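Local coordinates for protein BIFUNCTIONAL PROTEIN Proline utilization A (PutA) (Corynebacterium freiburgense, PDB 5UX5) that catalyses both steps of the oxidation of proline to glutamate, joining an FAD-dependent proline dehydrogenase and an NAD-dependent aldehyde dehydrogenase in one chain, at residues N230-E235 and K294-K299; V183-I188 and D374-Q379; D270-L275 and M334-R339. All blocks are in the same frame, centred on the assembly; numbering follows the deposited sequence.

Interaction 1 (N230-E235 and K294-K299); sequences NLDMEE and KIRLVK. With FAD (flavin-adenine dinucleotide), chain E.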
loop_
_atom_site.group_PDB
_atom_site.type_symbol
_atom_site.label_atom_id
_atom_site.label_comp_id
_atom_site.label_asym_id
_atom_site.label_seq_id
_atom_site.Cartn_x
_atom_site.Cartn_y
_atom_site.Cartn_z
ATOM N N ASN A 230 20.693 24.524 -1.671
ATOM C CA ASN A 230 19.870 23.957 -2.726
ATOM C C ASN A 230 18.880 22.965 -2.139
ATOM O O ASN A 230 19.233 22.152 -1.275
ATOM C CB ASN A 230 20.701 23.289 -3.813
ATOM C CG ASN A 230 19.844 22.832 -4.953
ATOM O OD1 ASN A 230 19.554 23.585 -5.878
ATOM N ND2 ASN A 230 19.401 21.598 -4.874
ATOM N N LEU A 231 17.630 23.073 -2.575
ATOM C CA LEU A 231 16.593 22.131 -2.191
ATOM C C LEU A 231 16.534 21.051 -3.264
ATOM O O LEU A 231 16.188 21.327 -4.420
ATOM C CB LEU A 231 15.247 22.836 -2.008
ATOM C CG LEU A 231 15.035 23.792 -0.838
ATOM C CD1 LEU A 231 13.674 24.433 -0.859
ATOM C CD2 LEU A 231 15.222 23.065 0.470
ATOM N N ASP A 232 16.875 19.822 -2.879
ATOM C CA ASP A 232 16.839 18.704 -3.814
ATOM C C ASP A 232 15.416 18.153 -3.931
ATOM O O ASP A 232 14.539 18.418 -3.094
ATOM C CB ASP A 232 17.781 17.575 -3.380
ATOM C CG ASP A 232 19.245 17.952 -3.466
ATOM O OD1 ASP A 232 19.566 18.937 -4.156
ATOM O OD2 ASP A 232 20.078 17.255 -2.848
ATOM N N MET A 233 15.197 17.382 -4.994
ATOM C CA MET A 233 13.931 16.697 -5.237
ATOM C C MET A 233 14.205 15.290 -5.719
ATOM O O MET A 233 15.025 15.096 -6.619
ATOM C CB MET A 233 13.075 17.424 -6.265
ATOM C CG MET A 233 12.547 18.694 -5.710
ATOM S SD MET A 233 11.110 19.222 -6.568
ATOM C CE MET A 233 10.474 17.614 -7.021
ATOM N N GLU A 234 13.546 14.317 -5.097
ATOM C CA GLU A 234 13.642 12.933 -5.531
ATOM C C GLU A 234 12.318 12.429 -6.106
ATOM O O GLU A 234 12.259 12.033 -7.272
ATOM C CB GLU A 234 14.124 12.062 -4.359
ATOM N N GLU A 235 11.241 12.461 -5.332
ATOM C CA GLU A 235 9.959 11.865 -5.679
ATOM C C GLU A 235 8.946 12.905 -6.146
ATOM O O GLU A 235 8.980 14.058 -5.720
ATOM C CB GLU A 235 9.398 11.134 -4.464
ATOM C CG GLU A 235 10.408 10.249 -3.764
ATOM C CD GLU A 235 9.841 9.657 -2.500
ATOM O OE1 GLU A 235 10.300 10.057 -1.397
ATOM O OE2 GLU A 235 8.917 8.818 -2.611
ATOM N N LYS A 294 18.280 30.146 -8.480
ATOM C CA LYS A 294 19.012 29.238 -9.359
ATOM C C LYS A 294 18.261 27.928 -9.452
ATOM O O LYS A 294 17.850 27.373 -8.433
ATOM C CB LYS A 294 20.433 28.950 -8.881
ATOM C CG LYS A 294 21.204 28.010 -9.788
ATOM C CD LYS A 294 22.638 27.811 -9.323
ATOM C CE LYS A 294 23.395 26.806 -10.185
ATOM N NZ LYS A 294 24.646 26.322 -9.558
ATOM N N ILE A 295 18.087 27.436 -10.668
ATOM C CA ILE A 295 17.479 26.138 -10.901
ATOM C C ILE A 295 18.574 25.181 -11.330
ATOM O O ILE A 295 19.368 25.491 -12.221
ATOM C CB ILE A 295 16.339 26.257 -11.922
ATOM C CG1 ILE A 295 15.214 27.029 -11.220
ATOM C CG2 ILE A 295 15.871 24.882 -12.401
ATOM C CD1 ILE A 295 14.149 27.543 -12.054
ATOM N N ARG A 296 18.681 24.064 -10.629
ATOM C CA ARG A 296 19.531 22.969 -11.078
ATOM C C ARG A 296 18.677 22.057 -11.954
ATOM O O ARG A 296 17.689 21.474 -11.481
ATOM C CB ARG A 296 20.121 22.187 -9.901
ATOM C CG ARG A 296 21.086 21.099 -10.374
ATOM C CD ARG A 296 21.336 20.005 -9.357
ATOM N NE ARG A 296 21.965 20.509 -8.153
ATOM C CZ ARG A 296 21.915 19.877 -6.996
ATOM N NH1 ARG A 296 21.246 18.737 -6.924
ATOM N NH2 ARG A 296 22.503 20.389 -5.920
ATOM N N LEU A 297 19.032 21.960 -13.226
ATOM C CA LEU A 297 18.340 21.085 -14.159
ATOM C C LEU A 297 18.962 19.703 -14.103
ATOM O O LEU A 297 20.147 19.557 -14.408
ATOM C CB LEU A 297 18.455 21.628 -15.574
ATOM C CG LEU A 297 17.414 22.644 -15.964
ATOM C CD1 LEU A 297 17.392 22.702 -17.473
ATOM C CD2 LEU A 297 16.116 22.221 -15.394
ATOM N N VAL A 298 18.167 18.693 -13.735
ATOM C CA VAL A 298 18.587 17.295 -13.759
ATOM C C VAL A 298 17.607 16.531 -14.638
ATOM O O VAL A 298 16.508 17.008 -14.942
ATOM C CB VAL A 298 18.659 16.658 -12.349
ATOM C CG1 VAL A 298 19.479 17.528 -11.366
ATOM C CG2 VAL A 298 17.270 16.397 -11.812
ATOM N N LYS A 299 18.021 15.350 -15.093
ATOM C CA LYS A 299 17.055 14.570 -15.869
ATOM C C LYS A 299 16.109 13.796 -14.958
ATOM O O LYS A 299 14.906 13.730 -15.234
ATOM C CB LYS A 299 17.768 13.669 -16.888
ATOM C CG LYS A 299 18.210 14.467 -18.141
ATOM C CD LYS A 299 19.142 13.716 -19.111
ATOM C CE LYS A 299 19.732 14.701 -20.159
ATOM N NZ LYS A 299 20.642 14.116 -21.220
HETATM P PA FAD E . 21.901 10.321 -19.620
HETATM O O1A FAD E . 22.299 8.865 -20.043
HETATM O O2A FAD E . 21.790 11.352 -20.643
HETATM O O5B FAD E . 20.592 10.519 -18.953
HETATM C C5B FAD E . 20.039 9.478 -18.170
HETATM C C4B FAD E . 18.674 9.920 -17.676
HETATM O O4B FAD E . 17.702 9.743 -18.664
HETATM C C3B FAD E . 18.193 9.141 -16.493
HETATM O O3B FAD E . 18.700 9.533 -15.266
HETATM C C2B FAD E . 16.721 9.324 -16.576
HETATM O O2B FAD E . 16.306 10.442 -15.880
HETATM C C1B FAD E . 16.480 9.391 -18.056
HETATM N N9A FAD E . 15.997 8.135 -18.610
HETATM C C8A FAD E . 16.769 7.039 -18.969
HETATM N N7A FAD E . 15.970 6.053 -19.422
HETATM C C5A FAD E . 14.636 6.446 -19.405
HETATM C C6A FAD E . 13.417 5.845 -19.773
HETATM N N6A FAD E . 13.312 4.493 -20.296
HETATM N N1A FAD E . 12.281 6.545 -19.624
HETATM C C2A FAD E . 12.307 7.816 -19.114
HETATM N N3A FAD E . 13.476 8.427 -18.747
HETATM C C4A FAD E . 14.642 7.783 -18.877
HETATM N N1 FAD E . 18.634 13.534 -9.769
HETATM C C2 FAD E . 17.426 13.904 -9.073
HETATM O O2 FAD E . 16.274 13.204 -9.341
HETATM N N3 FAD E . 17.467 14.913 -8.102
HETATM C C4 FAD E . 18.643 15.609 -7.818
HETATM O O4 FAD E . 18.653 16.612 -6.864
HETATM C C4X FAD E . 19.865 15.349 -8.645
HETATM N N5 FAD E . 21.018 16.119 -8.534
HETATM C C5X FAD E . 22.125 15.878 -9.359
HETATM C C6 FAD E . 23.297 16.650 -9.249
HETATM C C7 FAD E . 24.378 16.376 -10.079
HETATM C C7M FAD E . 25.645 17.176 -9.981
HETATM C C8 FAD E . 24.314 15.378 -11.019
HETATM C C8M FAD E . 25.479 15.092 -11.910
HETATM C C9 FAD E . 23.163 14.612 -11.131
HETATM C C9A FAD E . 22.081 14.864 -10.308
HETATM N N10 FAD E . 20.910 14.066 -10.467
HETATM C C10 FAD E . 19.789 14.295 -9.640
HETATM C "C1'" FAD E . 20.898 12.964 -11.446
HETATM C "C2'" FAD E . 20.258 13.240 -12.780
HETATM O "O2'" FAD E . 18.898 13.400 -12.592
HETATM C "C3'" FAD E . 20.600 12.054 -13.707
HETATM O "O3'" FAD E . 20.018 10.925 -13.180
HETATM C "C4'" FAD E . 22.079 11.733 -13.953
HETATM O "O4'" FAD E . 22.912 12.824 -13.799
HETATM C "C5'" FAD E . 22.340 10.998 -15.288
HETATM O "O5'" FAD E . 21.709 11.550 -16.438
HETATM P P FAD E . 22.501 12.238 -17.674
HETATM O O1P FAD E . 22.013 13.654 -18.163
HETATM O O2P FAD E . 23.971 12.073 -17.126
HETATM O O3P FAD E . 22.832 11.071 -18.749
#

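Interaction 2 (V183-I188 and D374-Q379); sequences VDYVSI and DVEMLQ. With FAD (flavin-adenine dinucleotide), chain E.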
loop_
_atom_site.group_PDB
_atom_site.type_symbol
_atom_site.label_atom_id
_atom_site.label_comp_id
_atom_site.label_asym_id
_atom_site.label_seq_id
_atom_site.Cartn_x
_atom_site.Cartn_y
_atom_site.Cartn_z
ATOM N N VAL A 183 33.133 25.784 2.935
ATOM C CA VAL A 183 31.975 25.186 2.278
ATOM C C VAL A 183 31.142 26.295 1.645
ATOM O O VAL A 183 30.649 27.189 2.343
ATOM C CB VAL A 183 31.138 24.366 3.280
ATOM C CG1 VAL A 183 29.819 23.900 2.667
ATOM C CG2 VAL A 183 31.917 23.172 3.778
ATOM N N ASP A 184 30.937 26.196 0.323
ATOM C CA ASP A 184 30.191 27.182 -0.456
ATOM C C ASP A 184 28.757 26.779 -0.732
ATOM O O ASP A 184 27.953 27.634 -1.105
ATOM C CB ASP A 184 30.812 27.413 -1.842
ATOM C CG ASP A 184 32.282 27.745 -1.810
ATOM O OD1 ASP A 184 32.735 28.458 -0.896
ATOM O OD2 ASP A 184 32.977 27.298 -2.755
ATOM N N TYR A 185 28.429 25.500 -0.624
ATOM C CA TYR A 185 27.223 24.995 -1.272
ATOM C C TYR A 185 26.789 23.726 -0.563
ATOM O O TYR A 185 27.527 22.736 -0.563
ATOM C CB TYR A 185 27.534 24.735 -2.733
ATOM C CG TYR A 185 26.409 24.390 -3.659
ATOM C CD1 TYR A 185 25.464 23.410 -3.339
ATOM C CD2 TYR A 185 26.337 24.982 -4.908
ATOM C CE1 TYR A 185 24.445 23.068 -4.233
ATOM C CE2 TYR A 185 25.343 24.634 -5.807
ATOM C CZ TYR A 185 24.395 23.683 -5.468
ATOM O OH TYR A 185 23.409 23.359 -6.375
ATOM N N VAL A 186 25.612 23.751 0.041
ATOM C CA VAL A 186 25.020 22.547 0.605
ATOM C C VAL A 186 23.688 22.313 -0.086
ATOM O O VAL A 186 23.003 23.253 -0.501
ATOM C CB VAL A 186 24.833 22.637 2.139
ATOM C CG1 VAL A 186 26.174 22.830 2.824
ATOM C CG2 VAL A 186 23.852 23.751 2.513
ATOM N N SER A 187 23.305 21.056 -0.196
ATOM C CA SER A 187 21.991 20.763 -0.738
ATOM C C SER A 187 21.342 19.712 0.148
ATOM O O SER A 187 22.028 18.867 0.718
ATOM C CB SER A 187 22.038 20.350 -2.251
ATOM O OG SER A 187 22.994 19.358 -2.562
ATOM N N ILE A 188 20.028 19.842 0.335
ATOM C CA ILE A 188 19.250 19.019 1.253
ATOM C C ILE A 188 17.836 18.857 0.685
ATOM O O ILE A 188 17.389 19.652 -0.152
ATOM C CB ILE A 188 19.236 19.673 2.662
ATOM C CG1 ILE A 188 18.660 18.719 3.723
ATOM C CG2 ILE A 188 18.520 21.023 2.636
ATOM C CD1 ILE A 188 18.672 19.269 5.114
ATOM N N ASP A 374 26.104 27.713 -14.804
ATOM C CA ASP A 374 27.028 26.841 -14.109
ATOM C C ASP A 374 26.746 25.435 -14.614
ATOM O O ASP A 374 25.632 25.152 -15.045
ATOM C CB ASP A 374 26.828 26.910 -12.588
ATOM C CG ASP A 374 26.977 28.327 -12.031
ATOM O OD1 ASP A 374 27.740 29.127 -12.613
ATOM O OD2 ASP A 374 26.335 28.644 -11.003
ATOM N N VAL A 375 27.754 24.566 -14.598
ATOM C CA VAL A 375 27.593 23.145 -14.921
ATOM C C VAL A 375 27.874 22.333 -13.667
ATOM O O VAL A 375 28.919 22.510 -13.026
ATOM C CB VAL A 375 28.526 22.698 -16.060
ATOM C CG1 VAL A 375 28.518 21.175 -16.168
ATOM C CG2 VAL A 375 28.138 23.354 -17.382
ATOM N N GLU A 376 26.958 21.441 -13.312
ATOM C CA GLU A 376 27.103 20.638 -12.106
ATOM C C GLU A 376 27.311 19.178 -12.497
ATOM O O GLU A 376 26.574 18.652 -13.331
ATOM C CB GLU A 376 25.892 20.839 -11.190
ATOM C CG GLU A 376 25.544 22.344 -10.955
ATOM C CD GLU A 376 24.574 22.564 -9.796
ATOM O OE1 GLU A 376 24.237 23.739 -9.483
ATOM O OE2 GLU A 376 24.147 21.549 -9.199
ATOM N N MET A 377 28.344 18.543 -11.920
ATOM C CA MET A 377 28.792 17.199 -12.281
ATOM C C MET A 377 29.086 16.378 -11.026
ATOM O O MET A 377 28.987 16.865 -9.895
ATOM C CB MET A 377 30.028 17.252 -13.199
ATOM C CG MET A 377 29.755 17.724 -14.655
ATOM S SD MET A 377 31.209 17.919 -15.729
ATOM C CE MET A 377 31.488 16.262 -16.320
ATOM N N LEU A 378 29.446 15.107 -11.231
ATOM C CA LEU A 378 29.752 14.180 -10.142
ATOM C C LEU A 378 31.230 14.221 -9.796
ATOM O O LEU A 378 32.081 13.970 -10.658
ATOM C CB LEU A 378 29.361 12.754 -10.497
ATOM C CG LEU A 378 27.857 12.645 -10.448
ATOM C CD1 LEU A 378 27.478 11.268 -10.911
ATOM C CD2 LEU A 378 27.406 12.917 -9.015
ATOM N N GLN A 379 31.529 14.534 -8.539
ATOM C CA GLN A 379 32.914 14.716 -8.128
ATOM C C GLN A 379 33.683 13.428 -8.311
ATOM O O GLN A 379 33.342 12.407 -7.717
ATOM C CB GLN A 379 33.004 15.183 -6.677
ATOM C CG GLN A 379 34.378 15.664 -6.287
ATOM C CD GLN A 379 35.185 14.558 -5.708
ATOM O OE1 GLN A 379 34.626 13.625 -5.138
ATOM N NE2 GLN A 379 36.506 14.643 -5.833
HETATM P PA FAD E . 21.901 10.321 -19.620
HETATM O O1A FAD E . 22.299 8.865 -20.043
HETATM O O2A FAD E . 21.790 11.352 -20.643
HETATM O O5B FAD E . 20.592 10.519 -18.953
HETATM C C5B FAD E . 20.039 9.478 -18.170
HETATM C C4B FAD E . 18.674 9.920 -17.676
HETATM O O4B FAD E . 17.702 9.743 -18.664
HETATM C C3B FAD E . 18.193 9.141 -16.493
HETATM O O3B FAD E . 18.700 9.533 -15.266
HETATM C C2B FAD E . 16.721 9.324 -16.576
HETATM O O2B FAD E . 16.306 10.442 -15.880
HETATM C C1B FAD E . 16.480 9.391 -18.056
HETATM N N9A FAD E . 15.997 8.135 -18.610
HETATM C C8A FAD E . 16.769 7.039 -18.969
HETATM N N7A FAD E . 15.970 6.053 -19.422
HETATM C C5A FAD E . 14.636 6.446 -19.405
HETATM C C6A FAD E . 13.417 5.845 -19.773
HETATM N N6A FAD E . 13.312 4.493 -20.296
HETATM N N1A FAD E . 12.281 6.545 -19.624
HETATM C C2A FAD E . 12.307 7.816 -19.114
HETATM N N3A FAD E . 13.476 8.427 -18.747
HETATM C C4A FAD E . 14.642 7.783 -18.877
HETATM N N1 FAD E . 18.634 13.534 -9.769
HETATM C C2 FAD E . 17.426 13.904 -9.073
HETATM O O2 FAD E . 16.274 13.204 -9.341
HETATM N N3 FAD E . 17.467 14.913 -8.102
HETATM C C4 FAD E . 18.643 15.609 -7.818
HETATM O O4 FAD E . 18.653 16.612 -6.864
HETATM C C4X FAD E . 19.865 15.349 -8.645
HETATM N N5 FAD E . 21.018 16.119 -8.534
HETATM C C5X FAD E . 22.125 15.878 -9.359
HETATM C C6 FAD E . 23.297 16.650 -9.249
HETATM C C7 FAD E . 24.378 16.376 -10.079
HETATM C C7M FAD E . 25.645 17.176 -9.981
HETATM C C8 FAD E . 24.314 15.378 -11.019
HETATM C C8M FAD E . 25.479 15.092 -11.910
HETATM C C9 FAD E . 23.163 14.612 -11.131
HETATM C C9A FAD E . 22.081 14.864 -10.308
HETATM N N10 FAD E . 20.910 14.066 -10.467
HETATM C C10 FAD E . 19.789 14.295 -9.640
HETATM C "C1'" FAD E . 20.898 12.964 -11.446
HETATM C "C2'" FAD E . 20.258 13.240 -12.780
HETATM O "O2'" FAD E . 18.898 13.400 -12.592
HETATM C "C3'" FAD E . 20.600 12.054 -13.707
HETATM O "O3'" FAD E . 20.018 10.925 -13.180
HETATM C "C4'" FAD E . 22.079 11.733 -13.953
HETATM O "O4'" FAD E . 22.912 12.824 -13.799
HETATM C "C5'" FAD E . 22.340 10.998 -15.288
HETATM O "O5'" FAD E . 21.709 11.550 -16.438
HETATM P P FAD E . 22.501 12.238 -17.674
HETATM O O1P FAD E . 22.013 13.654 -18.163
HETATM O O2P FAD E . 23.971 12.073 -17.126
HETATM O O3P FAD E . 22.832 11.071 -18.749
#

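Interaction 3 (D270-L275 and M334-R339); sequences DSFQAL and MDYILR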
loop_
_atom_site.group_PDB
_atom_site.type_symbol
_atom_site.label_atom_id
_atom_site.label_comp_id
_atom_site.label_asym_id
_atom_site.label_seq_id
_atom_site.Cartn_x
_atom_site.Cartn_y
_atom_site.Cartn_z
ATOM N N ASP A 270 5.533 17.938 -16.469
ATOM C CA ASP A 270 4.990 19.135 -15.846
ATOM C C ASP A 270 6.062 19.980 -15.149
ATOM O O ASP A 270 5.729 21.009 -14.551
ATOM C CB ASP A 270 3.856 18.754 -14.889
ATOM C CG ASP A 270 4.208 17.577 -13.978
ATOM O OD1 ASP A 270 4.973 16.682 -14.397
ATOM O OD2 ASP A 270 3.714 17.550 -12.832
ATOM N N SER A 271 7.336 19.584 -15.206
ATOM C CA SER A 271 8.389 20.464 -14.718
ATOM C C SER A 271 8.661 21.604 -15.684
ATOM O O SER A 271 9.241 22.611 -15.285
ATOM C CB SER A 271 9.682 19.685 -14.438
ATOM O OG SER A 271 10.376 19.368 -15.624
ATOM N N PHE A 272 8.238 21.486 -16.942
ATOM C CA PHE A 272 8.291 22.648 -17.813
ATOM C C PHE A 272 7.325 23.722 -17.320
ATOM O O PHE A 272 7.632 24.917 -17.384
ATOM C CB PHE A 272 7.999 22.255 -19.267
ATOM C CG PHE A 272 7.959 23.433 -20.207
ATOM C CD1 PHE A 272 9.058 24.269 -20.345
ATOM C CD2 PHE A 272 6.810 23.722 -20.931
ATOM C CE1 PHE A 272 9.018 25.359 -21.191
ATOM C CE2 PHE A 272 6.765 24.813 -21.771
ATOM C CZ PHE A 272 7.874 25.634 -21.902
ATOM N N GLN A 273 6.149 23.323 -16.832
ATOM C CA GLN A 273 5.258 24.314 -16.242
ATOM C C GLN A 273 5.841 24.866 -14.948
ATOM O O GLN A 273 5.731 26.063 -14.675
ATOM C CB GLN A 273 3.883 23.707 -16.028
ATOM C CG GLN A 273 3.244 23.325 -17.327
ATOM C CD GLN A 273 2.027 22.448 -17.168
ATOM O OE1 GLN A 273 1.831 21.800 -16.135
ATOM N NE2 GLN A 273 1.164 22.461 -18.181
ATOM N N ALA A 274 6.469 24.011 -14.138
ATOM C CA ALA A 274 7.126 24.484 -12.928
ATOM C C ALA A 274 8.196 25.521 -13.249
ATOM O O ALA A 274 8.354 26.510 -12.526
ATOM C CB ALA A 274 7.732 23.299 -12.169
ATOM N N LEU A 275 8.950 25.305 -14.325
ATOM C CA LEU A 275 9.995 26.251 -14.696
ATOM C C LEU A 275 9.404 27.598 -15.065
ATOM O O LEU A 275 9.894 28.636 -14.621
ATOM C CB LEU A 275 10.812 25.698 -15.867
ATOM C CG LEU A 275 11.885 26.625 -16.427
ATOM C CD1 LEU A 275 12.907 26.890 -15.345
ATOM C CD2 LEU A 275 12.552 26.088 -17.699
ATOM N N MET A 334 16.212 24.064 -20.933
ATOM C CA MET A 334 17.425 24.844 -21.144
ATOM C C MET A 334 17.159 26.011 -22.092
ATOM O O MET A 334 17.457 27.174 -21.784
ATOM C CB MET A 334 18.481 23.906 -21.705
ATOM C CG MET A 334 19.818 24.429 -21.942
ATOM S SD MET A 334 20.654 23.021 -22.667
ATOM C CE MET A 334 19.803 22.966 -24.209
ATOM N N ASP A 335 16.555 25.702 -23.238
ATOM C CA ASP A 335 16.225 26.686 -24.256
ATOM C C ASP A 335 15.441 27.858 -23.682
ATOM O O ASP A 335 15.709 29.021 -24.003
ATOM C CB ASP A 335 15.395 25.965 -25.320
ATOM C CG ASP A 335 15.434 26.628 -26.664
ATOM O OD1 ASP A 335 15.257 27.867 -26.748
ATOM O OD2 ASP A 335 15.611 25.868 -27.642
ATOM N N TYR A 336 14.449 27.564 -22.849
ATOM C CA TYR A 336 13.534 28.587 -22.366
ATOM C C TYR A 336 14.229 29.538 -21.396
ATOM O O TYR A 336 13.981 30.752 -21.413
ATOM C CB TYR A 336 12.340 27.900 -21.702
ATOM C CG TYR A 336 11.307 28.793 -21.026
ATOM C CD1 TYR A 336 11.528 29.342 -19.766
ATOM C CD2 TYR A 336 10.068 29.012 -21.618
ATOM C CE1 TYR A 336 10.570 30.135 -19.150
ATOM C CE2 TYR A 336 9.099 29.791 -21.009
ATOM C CZ TYR A 336 9.353 30.357 -19.775
ATOM O OH TYR A 336 8.375 31.133 -19.183
ATOM N N ILE A 337 15.107 29.003 -20.546
ATOM C CA ILE A 337 15.520 29.715 -19.346
ATOM C C ILE A 337 16.806 30.494 -19.607
ATOM O O ILE A 337 17.054 31.524 -18.966
ATOM C CB ILE A 337 15.662 28.723 -18.167
ATOM C CG1 ILE A 337 15.489 29.422 -16.822
ATOM C CG2 ILE A 337 16.973 27.987 -18.216
ATOM C CD1 ILE A 337 14.140 30.034 -16.674
ATOM N N LEU A 338 17.629 30.021 -20.551
ATOM C CA LEU A 338 18.889 30.686 -20.901
ATOM C C LEU A 338 18.671 31.805 -21.928
ATOM O O LEU A 338 19.130 31.755 -23.070
ATOM C CB LEU A 338 19.903 29.673 -21.407
ATOM C CG LEU A 338 20.672 28.955 -20.319
ATOM C CD1 LEU A 338 21.679 28.046 -20.970
ATOM C CD2 LEU A 338 21.348 29.966 -19.392
ATOM N N ARG A 339 18.020 32.868 -21.462
ATOM C CA ARG A 339 17.698 34.064 -22.223
ATOM C C ARG A 339 17.970 35.275 -21.354
ATOM O O ARG A 339 18.007 35.170 -20.123
ATOM C CB ARG A 339 16.227 34.124 -22.633
ATOM C CG ARG A 339 15.767 32.888 -23.189
ATOM C CD ARG A 339 14.426 33.015 -23.835
ATOM N NE ARG A 339 14.261 31.751 -24.518
ATOM C CZ ARG A 339 13.520 31.559 -25.578
ATOM N NH1 ARG A 339 12.841 32.561 -26.106
ATOM N NH2 ARG A 339 13.470 30.350 -26.100
#

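Interaction 1 (N230-E235 and K294-K299)
Arg296 reaches from one strand of the proline dehydrogenase (βα)8 barrel toward Asn230 and Asp232, two strands away, with strand 260-265 between them. The nearest CA atoms, of Asn230 and Arg296, lie 8.4 Å apart, so the strands meet through side chains pointing into the barrel. From CB, which points toward the 230-235 segment, the arginine chain starts with CG anti to the backbone N (chi1 -176°); the side chain also touches Val263 and Ala350. CD then passes the flavin at FAD C6, 3.9 Å away. A bend at chi3 (-63°) turns the guanidinium toward the flavin and Asp232. NE forms a salt bridge with Glu376, the strongest polar partner of this arginine. NH1 lies between two acceptors, giving weak bonds to FAD N5 at 3.1 Å and to Asp232 OD1 at 3.2 Å, the latter within a salt bridge. NH2 has its hydrogen bond with Tyr185 OH. The Asn230 amide stacks nearly parallel over one guanidinium face, offset toward its rim, with Asn230 ND2 3.5 Å from Arg296 NH2. Both are donors, so this is packing, while ND2 gives a weak bond to Asp232 OD1. Asp232 OD1 is thus weakly bonded to both stacked groups, and the arginine's positive charge next to N5 would probably help to stabilise a reduced flavin. At the strand end Val298 CG1 packs on the flavin ring system, and just beyond it Lys299 NZ bonds to FAD O2A. At the pyrimidine end, FAD N3 donates an almost straight hydrogen bond (165°) to the backbone O of Met233.

Interaction 2 (V183-I188 and D374-Q379)
The Tyr185 ring and the Glu376 carboxylate stand almost upright to each other, their planes 80° apart, with Glu376 OE1 at the edge of the ring and near its plane. The ring of Phe228 also meets Tyr185, and the side chains of Asn230 and Ile397 touch the tyrosine as well. The contact spans the interior of the proline dehydrogenase (βα)8 barrel: strands 185-189 and 373-378 are not neighbours in the curled parallel sheet, and their closest CA atoms, of Tyr185 and Glu376, are 11.7 Å apart. Two long side chains bridge this gap, crossing at about a right angle. With chi1 at -172° the phenol of Tyr185 is swung to the carbonyl side and directed into the barrel, while Glu376 runs extended beyond CG and brings its carboxylate up to meet it. Tyr185 OH donates to Glu376 OE1 over 3.2 Å, meeting the syn side of that oxygen from 24° out of the carboxylate plane. Neither group depends on this bond alone. The tyrosine oxygen also takes a hydrogen bond from Arg296 NH2. The buried carboxylate has two positive partners, Lys294 at OE1 and Arg296 at OE2. Asp374, two residues earlier on the same strand, is paired with Arg346 as well as Lys294, extending the charged network toward the start of the strand. Glu376 also helps form the flavin pocket: its CB lies 3.9 Å from the methyl carbon FAD C7M. The rim of the dimethylbenzene ring is bordered further along by Leu378, whose CG approaches FAD C8M at 3.7 Å, and by the backbone O of Met377, 3.4 Å from FAD C7M.

Interaction 3 (D270-L275 and M334-R339)
The first turn of helix 271-287 meets the last turn of helix 323-337, with the CA atoms of Leu275 and Ile337, the nearest pair, 8.0 Å apart. No hydrogen bond joins the two segments; four buried apolar or aromatic side chains make the contact. Phe272 turns its edge to the face of Tyr336 in an offset edge-to-face pair, the ring centroids 5.6 Å apart and the planes at 90°. Its leading atom, CE1, comes to 3.8 Å from Tyr336 CD2. A chi1 of 176° sets Leu275 CG beside the carbonyl carbon and sends both methyls toward the 334-339 segment. They lie against two neighbours: CD2 is 4.0 Å from Tyr336 CD1 and also meets Ile337 CB, while CD1 is 3.6 Å from Ile337 CD1. The leucine and the tyrosine run past each other in opposite directions. Tyr12, from the N-terminal part of the chain, makes edge-to-face contacts with both Phe272 and Tyr336, adding a third ring to the group. Just past the contact, helix 323-337 ends in an inverse gamma turn centred on Leu338. Arg339 then folds back, its NE donating to the backbone O of Asp335 at 3.1 Å with an N-H...O angle of 161°. Such apolar packing between helices of the outer layer, which surround the parallel strands, is characteristic of the (βα)8 barrel of the proline dehydrogenase domain.

Overall arrangement
All three contacts belong to the proline dehydrogenase barrel. Interactions 1 and 2 lie inside it, their centres about 11 Å apart, and share the curled parallel sheet, in which strands 185-189 and 228-232 are neighbours. They are joined by salt bridges from Lys294 and Arg296 to Glu376, and both touch FAD. Interaction 3 lies in the helical layer, its centre about 13 Å from that of interaction 1 and about 21 Å from that of interaction 2; Leu275 packs on Ile295, linking the helices to the back of strand 293-298. Along the chain, 183-188 and 374-379 enclose the other two contacts, whose segments alternate. The flavin pocket on the inner face and an apolar contact in the helical layer are thus parts of one barrel.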